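Local structure of phosphotriesterase homology protein (Escherichia coli, 1BF6) at residues L196-I199 with Y204-F207. The protein hydrolyses phosphorylated glyceryl acetates and also aromatic acetates and propionates, as a zinc-dependent member of the phosphotriesterase family. Numbering follows the deposited sequence.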
loop_
_atom_site.group_PDB
_atom_site.type_symbol
_atom_site.label_atom_id
_atom_site.label_comp_id
_atom_site.label_asym_id
_atom_site.label_seq_id
_atom_site.Cartn_x
_atom_site.Cartn_y
_atom_site.Cartn_z
ATOM N N LEU A 196 14.528 9.368 6.670
ATOM C CA LEU A 196 15.008 9.469 8.048
ATOM C C LEU A 196 14.147 10.459 8.844
ATOM O O LEU A 196 13.799 10.212 10.006
ATOM C CB LEU A 196 16.479 9.896 8.066
ATOM C CG LEU A 196 17.452 8.850 7.510
ATOM C CD1 LEU A 196 18.844 9.434 7.453
ATOM C CD2 LEU A 196 17.410 7.597 8.372
ATOM N N LYS A 197 13.756 11.549 8.187
ATOM C CA LYS A 197 12.913 12.562 8.813
ATOM C C LYS A 197 11.527 12.007 9.088
ATOM O O LYS A 197 10.987 12.192 10.185
ATOM C CB LYS A 197 12.849 13.819 7.940
ATOM C CG LYS A 197 14.182 14.559 7.912
ATOM C CD LYS A 197 14.186 15.754 6.977
ATOM C CE LYS A 197 15.546 16.433 6.979
ATOM N NZ LYS A 197 15.590 17.547 5.989
ATOM N N MET A 198 10.972 11.270 8.128
ATOM C CA MET A 198 9.647 10.684 8.305
ATOM C C MET A 198 9.635 9.705 9.465
ATOM O O MET A 198 8.717 9.719 10.291
ATOM C CB MET A 198 9.160 9.996 7.020
ATOM C CG MET A 198 8.895 10.965 5.878
ATOM S SD MET A 198 8.205 10.171 4.429
ATOM C CE MET A 198 9.672 9.835 3.507
ATOM N N ILE A 199 10.667 8.862 9.538
ATOM C CA ILE A 199 10.774 7.899 10.623
ATOM C C ILE A 199 10.954 8.647 11.965
ATOM O O ILE A 199 10.389 8.249 12.978
ATOM C CB ILE A 199 11.952 6.907 10.371
ATOM C CG1 ILE A 199 11.608 5.991 9.185
ATOM C CG2 ILE A 199 12.257 6.090 11.643
ATOM C CD1 ILE A 199 12.755 5.064 8.756
ATOM N N TYR A 204 5.697 5.156 9.603
ATOM C CA TYR A 204 6.295 3.972 8.966
ATOM C C TYR A 204 6.508 4.365 7.501
ATOM O O TYR A 204 5.808 5.248 6.973
ATOM C CB TYR A 204 5.371 2.766 9.012
ATOM C CG TYR A 204 5.332 2.054 10.342
ATOM C CD1 TYR A 204 4.660 2.607 11.430
ATOM C CD2 TYR A 204 5.927 0.794 10.499
ATOM C CE1 TYR A 204 4.572 1.931 12.642
ATOM C CE2 TYR A 204 5.845 0.099 11.709
ATOM C CZ TYR A 204 5.163 0.678 12.780
ATOM O OH TYR A 204 5.063 0.012 13.982
ATOM N N VAL A 205 7.515 3.767 6.869
ATOM C CA VAL A 205 7.833 4.033 5.466
ATOM C C VAL A 205 7.803 2.722 4.674
ATOM O O VAL A 205 8.031 1.638 5.227
ATOM C CB VAL A 205 9.210 4.724 5.293
ATOM C CG1 VAL A 205 9.172 6.141 5.880
ATOM C CG2 VAL A 205 10.326 3.886 5.953
ATOM N N GLN A 206 7.489 2.824 3.384
ATOM C CA GLN A 206 7.414 1.648 2.537
ATOM C C GLN A 206 8.284 1.658 1.288
ATOM O O GLN A 206 8.417 2.675 0.611
ATOM C CB GLN A 206 5.975 1.387 2.126
ATOM C CG GLN A 206 5.115 0.931 3.266
ATOM C CD GLN A 206 3.659 0.842 2.916
ATOM O OE1 GLN A 206 3.248 1.017 1.750
ATOM N NE2 GLN A 206 2.848 0.590 3.931
ATOM N N PHE A 207 8.961 0.528 1.073
ATOM C CA PHE A 207 9.773 0.294 -0.113
ATOM C C PHE A 207 8.836 -0.699 -0.798
ATOM O O PHE A 207 8.954 -1.922 -0.629
ATOM C CB PHE A 207 11.122 -0.364 0.242
ATOM C CG PHE A 207 12.150 0.596 0.816
ATOM C CD1 PHE A 207 11.866 1.372 1.948
ATOM C CD2 PHE A 207 13.411 0.720 0.228
ATOM C CE1 PHE A 207 12.823 2.257 2.477
ATOM C CE2 PHE A 207 14.370 1.597 0.748
ATOM C CZ PHE A 207 14.076 2.371 1.877
#
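Val205 sets its two methyl groups against the sides of Met198 and Ile199, and this one valine supplies the strand's side-chain contacts. The branches divide the work. CG1 meets the root of the methionine, 4.0 Å from Met198 CB, and also borders the isoleucine, 4.1 Å from Ile199 CG1. CG2 meets only the isoleucine, with Ile199 CD1 3.9 Å and Ile199 CG1 4.1 Å from Val205 CG2, so both carbons of the ethyl arm are touched. That arm runs across the valine at about a right angle. Its course follows from two torsions, CG1 standing anti to the carbonyl carbon (chi1 -69°) and CD1 continuing in an extended line (chi2 174°), which brings the arm to the strand although the CB bond itself is not directed there. Met198 does start toward the strand, but it touches Val205 through CB; the buried side chain also touches Leu165 and Leu168 of helix 164-173. No hydrogen bond joins the two segments, and the match is purely apolar. Cutting Val205 back to an alanine removes both methyls and would probably open a gap between the strand and the side chains of Met198 and Ile199. The valine also touches Val237 of the neighbouring strand 237-239, while backbone hydrogen bonds to Arg236 and Met238 hold it in the sheet. The connection illustrates a general rule of alpha/beta proteins: strand 181-183, helix 192-200 and strand 204-207 form a beta-alpha-beta unit whose helix packs by aliphatic side chains on the outer face of the parallel strands, the repeating element of the TIM barrel from which the phosphotriesterase family is built.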